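Local coordinates for AlgW protein (PDB 7CO3) that probably cleaves proteins as an HtrA-type serine endopeptidase, with a trypsin-like protease domain and a peptide-binding PDZ domain, at residues L69-M74 / H123-A128. The protein carries 1 engineered substitution. Sequence-based numbering, arbitrary orientation.
Sequences LYTTKM and HVTAGA
Thr71 turns its CB toward the end of the helix, where Val124 O lies, and toward Ala128 in the turn beyond it. That CB packs against the CB of Ala128, 3.9 Å away. From there the two branches part: the methyl CG2, anti to the carbonyl carbon, lies 3.8 Å from Val124 O, while OG1 sits between the backbone N and the carbonyl carbon (chi1 65°) and reaches that same oxygen through a water. The water donates to Val124 O at 2.8 Å and stands an unusually short 2.5 Å from Thr71 OG1; the hydroxyl also bonds Ser105 OG on the adjoining strand, which helps to set its rotation. This is the N-terminal beta-barrel of the trypsin-like fold: strand 66-72 closes the six-stranded antiparallel barrel by pairing with strand 130-134, and helix 122-125 and the turn after it lead from strand 117-120 into strand 130-134. Leu69 CD1 touches Val124 CG1 at 3.8 Å, the two side chains meeting at a slant, with the methyl of Thr125 beside it; Leu69 also rests on Val133 and Leu157 of barrel strands 130-134 and 154-158. At the outer end, a type II turn from Thr125 to Ala128, closed by Ala128 N to Thr125 O, puts Gly127 at positive phi. Lys73 lays its aliphatic chain over this turn, CG 3.1 Å from Gly127 O and CE 3.4 Å from Ala126 O, though it is exposed and poorly ordered, which leaves these details uncertain.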
loop_
_atom_site.group_PDB
_atom_site.type_symbol
_atom_site.label_atom_id
_atom_site.label_comp_id
_atom_site.label_asym_id
_atom_site.label_seq_id
_atom_site.Cartn_x
_atom_site.Cartn_y
_atom_site.Cartn_z
ATOM N N LEU B 69 15.127 6.079 16.691
ATOM C CA LEU B 69 15.204 7.242 17.564
ATOM C C LEU B 69 14.019 7.207 18.527
ATOM O O LEU B 69 12.872 7.012 18.096
ATOM C CB LEU B 69 15.169 8.560 16.776
ATOM C CG LEU B 69 16.375 9.051 15.939
ATOM C CD1 LEU B 69 16.172 10.493 15.549
ATOM C CD2 LEU B 69 17.762 8.881 16.646
ATOM N N TYR B 70 14.310 7.411 19.819
ATOM C CA TYR B 70 13.328 7.554 20.894
ATOM C C TYR B 70 13.634 8.850 21.616
ATOM O O TYR B 70 14.707 8.976 22.212
ATOM C CB TYR B 70 13.379 6.382 21.881
ATOM C CG TYR B 70 13.303 5.046 21.215
ATOM C CD1 TYR B 70 12.104 4.586 20.675
ATOM C CD2 TYR B 70 14.426 4.250 21.090
ATOM C CE1 TYR B 70 12.024 3.366 20.039
ATOM C CE2 TYR B 70 14.365 3.030 20.457
ATOM C CZ TYR B 70 13.169 2.591 19.934
ATOM O OH TYR B 70 13.117 1.382 19.313
ATOM N N THR B 71 12.701 9.801 21.552
ATOM C CA THR B 71 12.891 11.147 22.064
ATOM C C THR B 71 11.864 11.433 23.159
ATOM O O THR B 71 10.703 11.014 23.066
ATOM C CB THR B 71 12.805 12.205 20.934
ATOM O OG1 THR B 71 11.481 12.250 20.368
ATOM C CG2 THR B 71 13.789 11.890 19.833
ATOM N N THR B 72 12.307 12.124 24.207
ATOM C CA THR B 72 11.425 12.580 25.271
ATOM C C THR B 72 11.482 14.094 25.338
ATOM O O THR B 72 12.560 14.684 25.227
ATOM C CB THR B 72 11.759 11.940 26.618
ATOM O OG1 THR B 72 13.175 11.962 26.809
ATOM C CG2 THR B 72 11.302 10.503 26.640
ATOM N N LYS B 73 10.303 14.702 25.498
ATOM C CA LYS B 73 10.064 16.134 25.360
ATOM C C LYS B 73 8.929 16.507 26.304
ATOM O O LYS B 73 8.274 15.639 26.877
ATOM C CB LYS B 73 9.696 16.486 23.908
ATOM C CG LYS B 73 9.592 17.972 23.610
ATOM C CD LYS B 73 8.647 18.261 22.456
ATOM C CE LYS B 73 8.981 19.599 21.796
ATOM N NZ LYS B 73 8.972 20.748 22.742
ATOM N N MET B 74 8.696 17.804 26.478
ATOM C CA MET B 74 7.543 18.247 27.267
ATOM C C MET B 74 6.463 18.867 26.381
ATOM O O MET B 74 6.758 19.660 25.484
ATOM C CB MET B 74 7.974 19.240 28.357
ATOM C CG MET B 74 8.709 18.576 29.516
ATOM S SD MET B 74 7.603 17.660 30.615
ATOM C CE MET B 74 6.229 18.805 30.737
ATOM N N HIS B 123 11.524 17.706 12.660
ATOM C CA HIS B 123 10.333 17.504 13.477
ATOM C C HIS B 123 10.442 16.309 14.398
ATOM O O HIS B 123 9.629 16.199 15.314
ATOM C CB HIS B 123 9.074 17.375 12.627
ATOM C CG HIS B 123 9.012 16.135 11.784
ATOM N ND1 HIS B 123 8.370 14.986 12.201
ATOM C CD2 HIS B 123 9.396 15.909 10.498
ATOM C CE1 HIS B 123 8.395 14.091 11.221
ATOM N NE2 HIS B 123 9.023 14.623 10.181
ATOM N N VAL B 124 11.417 15.423 14.203
ATOM C CA VAL B 124 11.533 14.276 15.102
ATOM C C VAL B 124 12.213 14.676 16.406
ATOM O O VAL B 124 11.834 14.209 17.485
ATOM C CB VAL B 124 12.284 13.124 14.411
ATOM C CG1 VAL B 124 12.755 12.073 15.417
ATOM C CG2 VAL B 124 11.421 12.466 13.351
ATOM N N THR B 125 13.239 15.529 16.322
ATOM C CA THR B 125 14.098 15.843 17.457
ATOM C C THR B 125 13.876 17.239 18.012
ATOM O O THR B 125 14.427 17.558 19.068
ATOM C CB THR B 125 15.574 15.708 17.064
ATOM O OG1 THR B 125 15.781 16.277 15.767
ATOM C CG2 THR B 125 16.014 14.265 17.059
ATOM N N ALA B 126 13.111 18.074 17.319
ATOM C CA ALA B 126 12.893 19.460 17.705
ATOM C C ALA B 126 12.371 19.567 19.140
ATOM O O ALA B 126 11.330 19.000 19.481
ATOM C CB ALA B 126 11.919 20.102 16.734
ATOM N N GLY B 127 13.107 20.290 19.987
ATOM C CA GLY B 127 12.698 20.473 21.357
ATOM C C GLY B 127 12.852 19.259 22.231
ATOM O O GLY B 127 12.366 19.247 23.363
ATOM N N ALA B 128 13.508 18.220 21.756
ATOM C CA ALA B 128 13.627 17.051 22.599
ATOM C C ALA B 128 14.605 17.339 23.729
ATOM O O ALA B 128 15.565 18.096 23.574
ATOM C CB ALA B 128 14.069 15.842 21.790
HETATM O O HOH W 1 10.077 12.203 18.261
#